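Long-range contacts in reticulocyte binding protein (Streptococcus agalactiae COH1, PDB 3FAW), which is a cell-wall-anchored streptococcal pullulanase that probably hydrolyses the alpha-1,6 linkages of pullulan and branched alpha-glucans: residues A[534-539]-A[735-740]; A[599-604]-A[688-693]; A[720-725]-A[766-771]; A[752-757]-A[801-806]; A[759-764]-A[795-800]. All coordinates share one frame; numbering follows the deposited sequence.

Contact 1: residues A[534-539]-A[735-740]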
# COMPACT_ATOMS: atom_id res chain seq x y z
N PRO A 534 26.78 -4.10 -5.28
CA PRO A 534 26.76 -5.45 -5.86
C PRO A 534 26.22 -6.52 -4.90
O PRO A 534 26.61 -6.57 -3.74
CB PRO A 534 28.23 -5.71 -6.19
CG PRO A 534 28.82 -4.37 -6.39
CD PRO A 534 28.11 -3.47 -5.43
N ALA A 535 25.31 -7.36 -5.41
CA ALA A 535 24.69 -8.43 -4.65
C ALA A 535 24.68 -9.70 -5.50
O ALA A 535 25.47 -9.81 -6.44
CB ALA A 535 23.28 -8.02 -4.23
N PHE A 536 23.81 -10.66 -5.18
CA PHE A 536 23.89 -11.99 -5.81
C PHE A 536 23.88 -11.99 -7.34
O PHE A 536 24.73 -12.62 -7.96
CB PHE A 536 22.78 -12.92 -5.30
CG PHE A 536 23.02 -14.37 -5.61
CD1 PHE A 536 23.92 -15.12 -4.86
CD2 PHE A 536 22.34 -14.99 -6.66
CE1 PHE A 536 24.15 -16.46 -5.15
CE2 PHE A 536 22.56 -16.34 -6.95
CZ PHE A 536 23.47 -17.07 -6.20
N ILE A 537 22.92 -11.29 -7.95
CA ILE A 537 22.81 -11.25 -9.41
C ILE A 537 23.58 -10.09 -10.07
O ILE A 537 23.50 -9.91 -11.28
CB ILE A 537 21.33 -11.24 -9.90
CG1 ILE A 537 20.67 -9.87 -9.68
CG2 ILE A 537 20.54 -12.36 -9.21
CD1 ILE A 537 19.18 -9.83 -10.01
N THR A 538 24.32 -9.32 -9.27
CA THR A 538 25.07 -8.16 -9.77
C THR A 538 26.55 -8.18 -9.35
O THR A 538 27.18 -7.13 -9.18
CB THR A 538 24.42 -6.83 -9.31
OG1 THR A 538 24.27 -6.84 -7.88
CG2 THR A 538 23.06 -6.64 -9.97
N GLY A 539 27.10 -9.39 -9.19
CA GLY A 539 28.54 -9.57 -8.99
C GLY A 539 29.08 -9.46 -7.56
O GLY A 539 30.29 -9.41 -7.37
N LEU A 735 28.52 -16.75 -5.79
CA LEU A 735 27.63 -16.21 -6.82
C LEU A 735 26.90 -17.30 -7.62
O LEU A 735 26.23 -17.01 -8.61
CB LEU A 735 28.43 -15.35 -7.81
CG LEU A 735 29.09 -14.09 -7.25
CD1 LEU A 735 30.07 -13.52 -8.26
CD2 LEU A 735 28.05 -13.06 -6.87
N VAL A 736 27.03 -18.55 -7.19
CA VAL A 736 26.26 -19.65 -7.77
C VAL A 736 25.51 -20.38 -6.66
O VAL A 736 26.02 -20.51 -5.54
CB VAL A 736 27.16 -20.65 -8.57
CG1 VAL A 736 28.36 -21.05 -7.75
CG2 VAL A 736 26.36 -21.88 -9.01
N ILE A 737 24.30 -20.83 -6.95
CA ILE A 737 23.50 -21.60 -6.00
C ILE A 737 22.60 -22.59 -6.73
O ILE A 737 22.16 -22.34 -7.86
CB ILE A 737 22.65 -20.68 -5.07
CG1 ILE A 737 22.15 -21.45 -3.84
CG2 ILE A 737 21.48 -20.05 -5.82
CD1 ILE A 737 21.57 -20.56 -2.77
N ALA A 738 22.35 -23.73 -6.10
CA ALA A 738 21.44 -24.74 -6.64
C ALA A 738 20.63 -25.37 -5.52
O ALA A 738 21.17 -25.64 -4.45
CB ALA A 738 22.21 -25.80 -7.40
N TYR A 739 19.35 -25.60 -5.77
CA TYR A 739 18.46 -26.22 -4.78
C TYR A 739 17.43 -27.13 -5.40
O TYR A 739 17.02 -26.94 -6.55
CB TYR A 739 17.76 -25.16 -3.92
CG TYR A 739 17.18 -23.99 -4.68
CD1 TYR A 739 15.82 -23.94 -5.01
CD2 TYR A 739 17.98 -22.91 -5.04
CE1 TYR A 739 15.30 -22.85 -5.69
CE2 TYR A 739 17.47 -21.83 -5.72
CZ TYR A 739 16.13 -21.79 -6.04
OH TYR A 739 15.64 -20.70 -6.72
N GLN A 740 17.00 -28.11 -4.62
CA GLN A 740 16.03 -29.10 -5.06
C GLN A 740 14.77 -29.04 -4.21
O GLN A 740 14.84 -28.92 -2.98
CB GLN A 740 16.63 -30.50 -4.98
CG GLN A 740 15.82 -31.57 -5.69
CD GLN A 740 16.34 -32.96 -5.41
OE1 GLN A 740 17.04 -33.53 -6.38
NE2 GLN A 740 16.13 -33.52 -4.33

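Contact 2: residues A[599-604]-A[688-693]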
# COMPACT_ATOMS: atom_id res chain seq x y z
N ARG A 599 20.34 -10.74 -18.98
CA ARG A 599 20.75 -12.07 -18.51
C ARG A 599 20.71 -12.13 -16.99
O ARG A 599 20.20 -13.09 -16.42
CB ARG A 599 22.15 -12.43 -19.04
CG ARG A 599 22.13 -12.90 -20.49
CD ARG A 599 23.52 -13.19 -21.02
NE ARG A 599 23.49 -13.43 -22.46
CZ ARG A 599 24.56 -13.68 -23.22
NH1 ARG A 599 25.78 -13.72 -22.69
NH2 ARG A 599 24.41 -13.89 -24.52
N ARG A 600 21.21 -11.08 -16.34
CA ARG A 600 21.15 -10.94 -14.88
C ARG A 600 19.73 -10.73 -14.36
O ARG A 600 19.36 -11.26 -13.31
CB ARG A 600 22.05 -9.79 -14.42
CG ARG A 600 23.53 -10.05 -14.68
CD ARG A 600 24.37 -8.82 -14.40
NE ARG A 600 25.79 -9.06 -14.63
CZ ARG A 600 26.62 -9.68 -13.78
NH1 ARG A 600 26.18 -10.16 -12.63
NH2 ARG A 600 27.90 -9.84 -14.10
N LEU A 601 18.93 -9.95 -15.09
CA LEU A 601 17.53 -9.71 -14.73
C LEU A 601 16.75 -11.02 -14.70
O LEU A 601 15.96 -11.26 -13.79
CB LEU A 601 16.90 -8.72 -15.73
CG LEU A 601 15.51 -8.16 -15.41
CD1 LEU A 601 15.29 -6.87 -16.18
CD2 LEU A 601 14.41 -9.17 -15.72
N ARG A 602 16.98 -11.86 -15.71
CA ARG A 602 16.29 -13.14 -15.81
C ARG A 602 16.64 -14.09 -14.67
O ARG A 602 15.80 -14.87 -14.22
CB ARG A 602 16.57 -13.80 -17.17
CG ARG A 602 15.84 -13.11 -18.32
CD ARG A 602 16.03 -13.84 -19.65
NE ARG A 602 17.28 -13.50 -20.32
CZ ARG A 602 17.39 -12.85 -21.49
NH1 ARG A 602 16.32 -12.44 -22.17
NH2 ARG A 602 18.59 -12.61 -22.00
N LEU A 603 17.88 -14.02 -14.18
CA LEU A 603 18.29 -14.78 -13.00
C LEU A 603 17.47 -14.38 -11.78
O LEU A 603 17.03 -15.24 -11.02
CB LEU A 603 19.78 -14.60 -12.71
CG LEU A 603 20.77 -15.15 -13.74
CD1 LEU A 603 22.19 -15.01 -13.21
CD2 LEU A 603 20.46 -16.60 -14.11
N GLY A 604 17.29 -13.07 -11.59
CA GLY A 604 16.46 -12.54 -10.51
C GLY A 604 15.03 -13.04 -10.54
O GLY A 604 14.48 -13.42 -9.50
N THR A 688 11.62 -8.64 -25.25
CA THR A 688 10.56 -9.60 -25.54
C THR A 688 10.99 -11.04 -25.19
O THR A 688 10.16 -11.84 -24.75
CB THR A 688 10.07 -9.52 -27.01
OG1 THR A 688 11.17 -9.65 -27.92
CG2 THR A 688 9.37 -8.18 -27.26
N LYS A 689 12.27 -11.35 -25.37
CA LYS A 689 12.81 -12.63 -24.91
C LYS A 689 12.72 -12.74 -23.39
O LYS A 689 12.38 -13.80 -22.85
CB LYS A 689 14.26 -12.81 -25.36
CG LYS A 689 14.89 -14.15 -24.94
CD LYS A 689 16.23 -14.38 -25.63
CE LYS A 689 16.88 -15.67 -25.17
NZ LYS A 689 18.23 -15.85 -25.76
N THR A 690 13.04 -11.65 -22.71
CA THR A 690 12.96 -11.58 -21.25
C THR A 690 11.52 -11.74 -20.75
O THR A 690 11.29 -12.41 -19.74
CB THR A 690 13.57 -10.26 -20.73
OG1 THR A 690 14.98 -10.24 -21.00
CG2 THR A 690 13.35 -10.10 -19.23
N GLN A 691 10.56 -11.14 -21.45
CA GLN A 691 9.16 -11.23 -21.03
C GLN A 691 8.58 -12.63 -21.27
O GLN A 691 7.80 -13.13 -20.45
CB GLN A 691 8.31 -10.11 -21.67
CG GLN A 691 7.45 -10.49 -22.86
CD GLN A 691 6.15 -11.17 -22.47
OE1 GLN A 691 5.41 -10.70 -21.61
NE2 GLN A 691 5.86 -12.28 -23.13
N ALA A 692 8.98 -13.27 -22.37
CA ALA A 692 8.60 -14.65 -22.65
C ALA A 692 9.25 -15.60 -21.65
O ALA A 692 8.65 -16.60 -21.26
CB ALA A 692 8.99 -15.04 -24.09
N TYR A 693 10.46 -15.27 -21.22
CA TYR A 693 11.16 -16.02 -20.18
C TYR A 693 10.38 -15.94 -18.86
O TYR A 693 10.13 -16.96 -18.21
CB TYR A 693 12.58 -15.48 -20.00
CG TYR A 693 13.58 -16.45 -19.41
CD1 TYR A 693 14.15 -17.46 -20.19
CD2 TYR A 693 13.98 -16.35 -18.08
CE1 TYR A 693 15.08 -18.34 -19.65
CE2 TYR A 693 14.90 -17.24 -17.53
CZ TYR A 693 15.45 -18.23 -18.32
OH TYR A 693 16.37 -19.11 -17.78

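Contact 3: residues A[720-725]-A[766-771]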
# COMPACT_ATOMS: atom_id res chain seq x y z
N SER A 720 15.96 -28.74 -0.27
CA SER A 720 17.34 -28.97 0.17
C SER A 720 18.36 -28.22 -0.67
O SER A 720 18.11 -27.85 -1.82
CB SER A 720 17.65 -30.48 0.18
OG SER A 720 17.34 -31.08 -1.07
N LEU A 721 19.53 -27.98 -0.08
CA LEU A 721 20.59 -27.19 -0.71
C LEU A 721 21.60 -28.11 -1.40
O LEU A 721 22.32 -28.86 -0.74
CB LEU A 721 21.30 -26.34 0.35
CG LEU A 721 22.41 -25.39 -0.14
CD1 LEU A 721 21.85 -24.35 -1.10
CD2 LEU A 721 23.08 -24.73 1.05
N ILE A 722 21.65 -28.04 -2.73
CA ILE A 722 22.59 -28.85 -3.50
C ILE A 722 24.02 -28.30 -3.34
O ILE A 722 24.95 -29.05 -3.04
CB ILE A 722 22.22 -28.89 -5.00
CG1 ILE A 722 20.85 -29.56 -5.19
CG2 ILE A 722 23.29 -29.63 -5.79
CD1 ILE A 722 20.31 -29.46 -6.60
N THR A 723 24.17 -27.00 -3.54
CA THR A 723 25.46 -26.34 -3.37
C THR A 723 25.74 -26.00 -1.90
O THR A 723 25.69 -24.83 -1.51
CB THR A 723 25.54 -25.05 -4.20
OG1 THR A 723 24.47 -24.17 -3.82
CG2 THR A 723 25.44 -25.36 -5.69
N GLU A 724 26.04 -27.02 -1.10
CA GLU A 724 26.50 -26.79 0.27
C GLU A 724 27.95 -26.31 0.24
O GLU A 724 28.68 -26.61 -0.71
CB GLU A 724 26.39 -28.06 1.11
CG GLU A 724 24.97 -28.53 1.32
CD GLU A 724 24.85 -29.62 2.37
OE1 GLU A 724 25.77 -30.46 2.47
OE2 GLU A 724 23.84 -29.63 3.10
N VAL A 725 28.35 -25.58 1.27
CA VAL A 725 29.71 -25.04 1.34
C VAL A 725 30.71 -26.18 1.33
O VAL A 725 30.62 -27.09 2.14
CB VAL A 725 29.93 -24.17 2.61
CG1 VAL A 725 31.34 -23.61 2.64
CG2 VAL A 725 28.91 -23.05 2.66
N GLU A 766 26.78 -38.64 -5.28
CA GLU A 766 25.82 -39.73 -5.12
C GLU A 766 24.45 -39.27 -4.63
O GLU A 766 23.44 -39.92 -4.91
CB GLU A 766 26.37 -40.82 -4.18
CG GLU A 766 27.44 -41.70 -4.82
CD GLU A 766 26.87 -42.60 -5.91
OE1 GLU A 766 26.02 -43.46 -5.59
OE2 GLU A 766 27.27 -42.43 -7.08
N LYS A 767 24.41 -38.15 -3.91
CA LYS A 767 23.16 -37.63 -3.36
C LYS A 767 22.20 -37.08 -4.42
O LYS A 767 20.99 -37.31 -4.32
CB LYS A 767 23.44 -36.55 -2.31
CG LYS A 767 22.18 -36.04 -1.61
CD LYS A 767 22.49 -35.31 -0.31
CE LYS A 767 21.24 -34.69 0.29
NZ LYS A 767 20.12 -35.66 0.44
N TYR A 768 22.73 -36.37 -5.41
CA TYR A 768 21.89 -35.72 -6.44
C TYR A 768 22.12 -36.24 -7.87
O TYR A 768 21.68 -35.61 -8.83
CB TYR A 768 22.09 -34.20 -6.38
CG TYR A 768 21.53 -33.58 -5.12
CD1 TYR A 768 20.16 -33.46 -4.93
CD2 TYR A 768 22.38 -33.11 -4.11
CE1 TYR A 768 19.63 -32.89 -3.77
CE2 TYR A 768 21.86 -32.54 -2.95
CZ TYR A 768 20.49 -32.43 -2.78
OH TYR A 768 19.97 -31.88 -1.64
N LYS A 769 22.78 -37.40 -8.00
CA LYS A 769 23.11 -37.97 -9.31
C LYS A 769 21.87 -38.31 -10.15
O LYS A 769 21.92 -38.29 -11.38
CB LYS A 769 23.98 -39.24 -9.17
CG LYS A 769 23.28 -40.42 -8.50
CD LYS A 769 24.18 -41.65 -8.43
CE LYS A 769 23.42 -42.85 -7.90
NZ LYS A 769 24.26 -44.08 -7.86
N HIS A 770 20.77 -38.62 -9.47
CA HIS A 770 19.49 -38.91 -10.12
C HIS A 770 18.99 -37.77 -11.02
O HIS A 770 18.17 -38.00 -11.92
CB HIS A 770 18.43 -39.23 -9.06
CG HIS A 770 18.12 -38.09 -8.15
ND1 HIS A 770 17.04 -37.26 -8.35
CD2 HIS A 770 18.75 -37.63 -7.04
CE1 HIS A 770 17.01 -36.34 -7.40
NE2 HIS A 770 18.04 -36.54 -6.59
N LEU A 771 19.47 -36.55 -10.78
CA LEU A 771 19.09 -35.38 -11.58
C LEU A 771 19.63 -35.42 -13.01
O LEU A 771 19.07 -34.79 -13.90
CB LEU A 771 19.56 -34.09 -10.90
CG LEU A 771 18.96 -33.76 -9.53
CD1 LEU A 771 19.58 -32.48 -8.98
CD2 LEU A 771 17.44 -33.64 -9.63

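Contact 4: residues A[752-757]-A[801-806]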
# COMPACT_ATOMS: atom_id res chain seq x y z
N PHE A 752 19.09 -24.39 -10.75
CA PHE A 752 20.50 -23.99 -10.74
C PHE A 752 20.63 -22.55 -11.23
O PHE A 752 20.12 -22.23 -12.31
CB PHE A 752 21.32 -24.90 -11.66
CG PHE A 752 21.25 -26.36 -11.31
CD1 PHE A 752 22.22 -26.95 -10.52
CD2 PHE A 752 20.22 -27.15 -11.79
CE1 PHE A 752 22.16 -28.30 -10.21
CE2 PHE A 752 20.15 -28.49 -11.48
CZ PHE A 752 21.12 -29.07 -10.69
N VAL A 753 21.29 -21.70 -10.46
CA VAL A 753 21.54 -20.30 -10.85
C VAL A 753 23.03 -19.98 -10.76
O VAL A 753 23.56 -19.79 -9.66
CB VAL A 753 20.76 -19.31 -9.97
CG1 VAL A 753 21.14 -17.87 -10.30
CG2 VAL A 753 19.25 -19.51 -10.13
N ASN A 754 23.70 -19.93 -11.91
CA ASN A 754 25.07 -19.43 -11.98
C ASN A 754 25.05 -17.93 -12.28
O ASN A 754 24.92 -17.51 -13.43
CB ASN A 754 25.89 -20.16 -13.04
CG ASN A 754 27.36 -19.73 -13.05
OD1 ASN A 754 27.82 -19.03 -12.15
ND2 ASN A 754 28.11 -20.16 -14.07
N ALA A 755 25.18 -17.12 -11.23
CA ALA A 755 25.26 -15.67 -11.37
C ALA A 755 26.70 -15.18 -11.52
O ALA A 755 26.95 -13.98 -11.52
CB ALA A 755 24.59 -14.98 -10.17
N ASP A 756 27.65 -16.12 -11.63
CA ASP A 756 29.06 -15.77 -11.82
C ASP A 756 29.30 -15.41 -13.28
O ASP A 756 28.55 -15.82 -14.17
CB ASP A 756 29.96 -16.94 -11.41
CG ASP A 756 31.39 -16.50 -11.08
OD1 ASP A 756 31.75 -15.33 -11.33
OD2 ASP A 756 32.16 -17.33 -10.57
N SER A 757 30.36 -14.64 -13.51
CA SER A 757 30.75 -14.17 -14.84
C SER A 757 31.69 -15.15 -15.56
O SER A 757 32.22 -14.84 -16.62
CB SER A 757 31.41 -12.79 -14.73
OG SER A 757 32.47 -12.80 -13.79
N LEU A 801 27.17 -30.90 -13.23
CA LEU A 801 26.65 -30.07 -14.31
C LEU A 801 27.63 -28.92 -14.56
O LEU A 801 28.09 -28.29 -13.62
CB LEU A 801 25.29 -29.48 -13.92
CG LEU A 801 24.03 -30.29 -14.28
CD1 LEU A 801 24.14 -31.74 -13.84
CD2 LEU A 801 22.81 -29.63 -13.67
N LEU A 802 27.95 -28.67 -15.83
CA LEU A 802 28.74 -27.51 -16.22
C LEU A 802 27.79 -26.45 -16.76
O LEU A 802 27.14 -26.65 -17.79
CB LEU A 802 29.78 -27.89 -17.28
CG LEU A 802 30.66 -26.76 -17.83
CD1 LEU A 802 31.41 -26.04 -16.70
CD2 LEU A 802 31.65 -27.32 -18.85
N ILE A 803 27.73 -25.31 -16.06
CA ILE A 803 26.76 -24.27 -16.38
C ILE A 803 27.46 -22.99 -16.85
O ILE A 803 28.40 -22.52 -16.21
CB ILE A 803 25.85 -23.96 -15.18
CG1 ILE A 803 25.13 -25.23 -14.72
CG2 ILE A 803 24.84 -22.86 -15.53
CD1 ILE A 803 24.25 -25.03 -13.51
N ASP A 804 26.97 -22.44 -17.96
CA ASP A 804 27.49 -21.19 -18.53
C ASP A 804 27.33 -20.02 -17.56
O ASP A 804 26.45 -20.03 -16.70
CB ASP A 804 26.76 -20.85 -19.83
CG ASP A 804 27.30 -21.59 -21.05
OD1 ASP A 804 27.91 -22.67 -20.90
OD2 ASP A 804 27.08 -21.09 -22.17
N PRO A 805 28.17 -18.98 -17.70
CA PRO A 805 27.98 -17.77 -16.88
C PRO A 805 26.62 -17.10 -17.09
O PRO A 805 26.07 -17.15 -18.20
CB PRO A 805 29.11 -16.85 -17.34
CG PRO A 805 29.57 -17.38 -18.65
CD PRO A 805 29.32 -18.85 -18.61
N LEU A 806 26.09 -16.49 -16.04
CA LEU A 806 24.80 -15.78 -16.09
C LEU A 806 23.68 -16.62 -16.71
O LEU A 806 22.95 -16.15 -17.59
CB LEU A 806 24.97 -14.45 -16.84
CG LEU A 806 26.10 -13.54 -16.34
CD1 LEU A 806 26.01 -12.18 -17.01
CD2 LEU A 806 26.04 -13.39 -14.82

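Contact 5: residues A[759-764]-A[795-800]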
# COMPACT_ATOMS: atom_id res chain seq x y z
N ALA A 759 32.00 -19.69 -16.29
CA ALA A 759 31.32 -20.98 -16.17
C ALA A 759 31.66 -21.64 -14.84
O ALA A 759 32.75 -21.44 -14.30
CB ALA A 759 31.71 -21.89 -17.33
N ARG A 760 30.71 -22.41 -14.30
CA ARG A 760 30.89 -23.11 -13.03
C ARG A 760 30.39 -24.55 -13.12
O ARG A 760 29.30 -24.80 -13.63
CB ARG A 760 30.15 -22.40 -11.89
CG ARG A 760 30.59 -20.96 -11.64
CD ARG A 760 32.00 -20.88 -11.06
NE ARG A 760 32.08 -21.41 -9.71
CZ ARG A 760 31.74 -20.74 -8.60
NH1 ARG A 760 31.29 -19.50 -8.67
NH2 ARG A 760 31.85 -21.32 -7.42
N ASN A 761 31.19 -25.48 -12.61
CA ASN A 761 30.79 -26.87 -12.45
C ASN A 761 30.10 -27.05 -11.11
O ASN A 761 30.69 -26.76 -10.07
CB ASN A 761 32.01 -27.80 -12.55
CG ASN A 761 31.65 -29.28 -12.33
OD1 ASN A 761 31.39 -29.70 -11.20
ND2 ASN A 761 31.68 -30.06 -13.40
N VAL A 762 28.85 -27.51 -11.14
CA VAL A 762 28.09 -27.80 -9.92
C VAL A 762 28.11 -29.30 -9.64
O VAL A 762 27.60 -30.10 -10.43
CB VAL A 762 26.62 -27.32 -10.04
CG1 VAL A 762 25.83 -27.70 -8.80
CG2 VAL A 762 26.57 -25.82 -10.26
N LEU A 763 28.70 -29.68 -8.50
CA LEU A 763 28.81 -31.09 -8.11
C LEU A 763 27.47 -31.64 -7.60
O LEU A 763 26.79 -31.00 -6.80
CB LEU A 763 29.90 -31.24 -7.03
CG LEU A 763 30.22 -32.63 -6.50
CD1 LEU A 763 30.62 -33.60 -7.61
CD2 LEU A 763 31.33 -32.53 -5.46
N LEU A 764 27.10 -32.83 -8.08
CA LEU A 764 25.88 -33.51 -7.63
C LEU A 764 26.22 -34.69 -6.71
O LEU A 764 25.57 -34.88 -5.68
CB LEU A 764 25.06 -34.00 -8.83
CG LEU A 764 24.56 -32.90 -9.78
CD1 LEU A 764 23.72 -33.48 -10.91
CD2 LEU A 764 23.78 -31.84 -9.02
N HIS A 795 25.90 -28.39 -19.63
CA HIS A 795 26.45 -29.66 -20.11
C HIS A 795 26.43 -30.71 -19.00
O HIS A 795 26.82 -30.43 -17.86
CB HIS A 795 27.87 -29.48 -20.64
CG HIS A 795 27.97 -28.53 -21.80
ND1 HIS A 795 27.96 -28.96 -23.11
CD2 HIS A 795 28.07 -27.19 -21.84
CE1 HIS A 795 28.05 -27.91 -23.91
NE2 HIS A 795 28.12 -26.82 -23.16
N PHE A 796 25.96 -31.91 -19.34
CA PHE A 796 25.84 -33.01 -18.39
C PHE A 796 27.15 -33.80 -18.33
O PHE A 796 27.65 -34.25 -19.36
CB PHE A 796 24.68 -33.93 -18.78
CG PHE A 796 23.32 -33.38 -18.42
CD1 PHE A 796 22.48 -34.07 -17.56
CD2 PHE A 796 22.88 -32.16 -18.94
CE1 PHE A 796 21.22 -33.56 -17.22
CE2 PHE A 796 21.63 -31.65 -18.60
CZ PHE A 796 20.80 -32.35 -17.74
N GLU A 797 27.68 -33.96 -17.12
CA GLU A 797 28.91 -34.74 -16.89
C GLU A 797 28.59 -36.03 -16.12
O GLU A 797 27.42 -36.41 -16.01
CB GLU A 797 29.94 -33.89 -16.11
CG GLU A 797 30.12 -32.46 -16.61
CD GLU A 797 30.55 -32.37 -18.06
OE1 GLU A 797 31.10 -33.35 -18.61
OE2 GLU A 797 30.35 -31.29 -18.66
N LYS A 798 29.62 -36.70 -15.60
CA LYS A 798 29.44 -37.98 -14.88
C LYS A 798 28.63 -37.84 -13.58
O LYS A 798 27.69 -38.60 -13.35
CB LYS A 798 30.81 -38.61 -14.60
CG LYS A 798 30.79 -39.92 -13.81
CD LYS A 798 29.98 -41.00 -14.50
CE LYS A 798 30.23 -42.37 -13.87
NZ LYS A 798 29.39 -43.43 -14.50
N ASP A 799 29.01 -36.89 -12.73
CA ASP A 799 28.25 -36.60 -11.50
C ASP A 799 28.19 -35.09 -11.21
O ASP A 799 28.21 -34.66 -10.06
CB ASP A 799 28.82 -37.39 -10.31
CG ASP A 799 30.20 -36.90 -9.88
OD1 ASP A 799 30.78 -36.04 -10.57
OD2 ASP A 799 30.70 -37.38 -8.84
N SER A 800 28.12 -34.30 -12.27
CA SER A 800 28.07 -32.85 -12.14
C SER A 800 27.43 -32.20 -13.36
O SER A 800 27.16 -32.87 -14.36
CB SER A 800 29.47 -32.27 -11.88
OG SER A 800 30.39 -32.64 -12.90

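Contact 1: residues A[534-539]-A[735-740]
The ring of F536 pushes its tip against the backbone and side chains at the start of strand 736-742. CZ of F536 lies 3.6 Å from CG2 of I737. The two side chains cross at about a right angle. CE1 of F536 is 3.8 Å from C of L735, and C of V736 sits at the ring edge. In return, CD2 of L735 lies against the loop, 3.5 Å from O of F536 and 3.8 Å from C of G539. CG of F536 stands anti to the backbone N (chi1 -165°), which starts the ring toward strand 736-742. The loop itself is tied by two bonds between A535 and T538. A535 N gives a nearly straight bond to T538 OG1 (2.7 Å), and T538 N bonds A535 O. This is apolar packing of a catalytic-domain loop on the C-terminal beta domain. L544 of helix 544-551 and V753 of strand 748-754 also touch F536, while I547 and I551 pack on I737.

Contact 2: residues A[599-604]-A[688-693]
R602, T690 and Y693 carry a helix-helix packing between helices 590-609 and 685-703. Helix 590-609 precedes 614-618, the last strand of the eight-stranded parallel barrel. The short segments are nearly parallel, 13° apart, with axes 10.4 Å from each other. R602 uses both its aliphatic part and its guanidinium. CD of R602 lies over one face of the Y693 ring, 3.9 Å from the centroid and offset toward the rim, a CH-pi contact. CB and CG also touch the ring, near CD2. The chain bends at chi3 (-83°), which turns NE off the extended course. The guanidinium plane is turned 64° from the ring, and any cation-pi attraction is long and weak. R602 NH1 comes 2.8 Å from T690 OG1, but the angle is too poor for a hydrogen bond, and it also touches CG of K689. L601 CD2 meets T690 CG2 at 3.8 Å. Polar side-chain tips on helix 685-703 are bonded elsewhere: T690 OG1 to I686 O, K689 NZ to D781, Y693 OH to D779 O. Helix 578-586 packs on L601, and A808 of strand 807-813 touches Y693.

Contact 3: residues A[720-725]-A[766-771]
Y768 reaches from its short helix to S720 and I722, and its ring carries the contact. CB starts toward the facing segment, with CG anti to the carbonyl carbon (chi1 -68°). From CG to CZ the ring lies under I722. CG1 of I722 stands over the centre of the Y768 ring, 3.7 Å from the centroid and 7° off the normal, a CH-pi contact. CG2 of I722 is 4.0 Å from CD2 of Y768, and CA of I722 is 3.8 Å from CE2 of Y768. The opposite face carries CG of K767, offset toward the rim. This joins the edge strand 720-721 of the five-stranded antiparallel sheet to helix 765-768, within the C-terminal beta domain. At the tip, Y768 OH and S720 OG share a hydrogen bond of 2.8 Å, with OG in the ring plane at its edge. Further along, I722 CD1 and L771 CD1 meet tip to tip at 3.9 Å. L771 also packs on A750 and F752 of strand 748-754, and Q740 touches Y768.

Contact 4: residues A[752-757]-A[801-806]
The F752 ring carries CD2 of L801 on one face. This methyl is 3.5 Å above the ring plane and offset toward the rim, nearest CZ, in a CH-pi contact. The two side chains cross at about a right angle. I803 comes in at the base of the ring, with CD1 3.5 Å from CB of F752. The other flat group is the amide of N754. Its CG stands anti to the backbone N (chi1 -175°), which swings the amide toward segment 801-806. N754 ND2 bonds I803 O at 3.2 Å, tilted 16° from the amide plane and above the plane of that carbonyl. A weak bond goes from N754 ND2 to D804 O, and K758 O is a further acceptor. N754 OD1 takes D756 N at 3.0 Å, which makes an Asx turn. One amide thus fixes the turn after its own strand and ties it to the end of the other. L806 N bonds D756 O at 3.2 Å, nearly along the C=O axis. CB of P805 lies 3.4 Å from D756 O, and CD2 of L806 is 3.5 Å from A755 O. The short strands run 43° apart in different sheets, packed face to face through F752, L801 and I803. V762 of strand 760-763 touches F752 and I803. On strand 807-813, I811 touches F752 and L801, and I809 touches I803. Helix 590-609 touches A755 and L806.

Contact 5: residues A[759-764]-A[795-800]
S800 sits against N761, V762 and L763 in the close part of this contact, which also takes in the D799 backbone. CB of S800 is 3.2 Å from V762 O. OG of S800 lies between the backbone N and the carbonyl carbon (chi1 56°) and accepts from ND2 of N761 at 2.9 Å. The N-H...O angle of this bond is 156°, and OG lies close to the amide plane. OD1 of N761 is 3.3 Å from CB of S800. L763 and S800 form an antiparallel non-hydrogen-bonded pair, with their CA atoms 4.5 Å apart. The next link is L764 N to D799 O, also 2.9 Å. CB of L764 packs on D799 O at 3.4 Å. The outer side is looser and partly exposed. There L763 CD1 lies 3.8 Å from the carboxylate atom D799 OD1, the two side chains crossing at a slant, and E797 offers N761 little more than CG. The pairing continues along strand 800-803, where V762 bonds L801 and R760 bonds I803. This three-stranded antiparallel sheet, completed by strand 794-796, belongs to the C-terminal beta domain. On its buried side V762 and L764 pack on F752 of strand 748-754.

In the fold
Contact 1 opens first, in a loop of the catalytic domain after helix 518-525, and closes on strand 736-742. Contact 2 is nested inside the span closed by contact 1 and joins helices 590-609 and 685-703. The two meet where R600 NH1 bonds I537 O. Contact 3 starts at 720-725, inside the span of contact 1, and ends beyond it, so these two cross. It crosses contacts 4 and 5 as well. Contact 4 opens after contact 1 has closed, and contact 5 is nested inside it. Contacts 3, 4 and 5 join parts within the C-terminal beta domain, contact 4 linking its two sheets. Contact 1 ties that domain to the catalytic one, and L603 of contact 2 packs on A755 of contact 4.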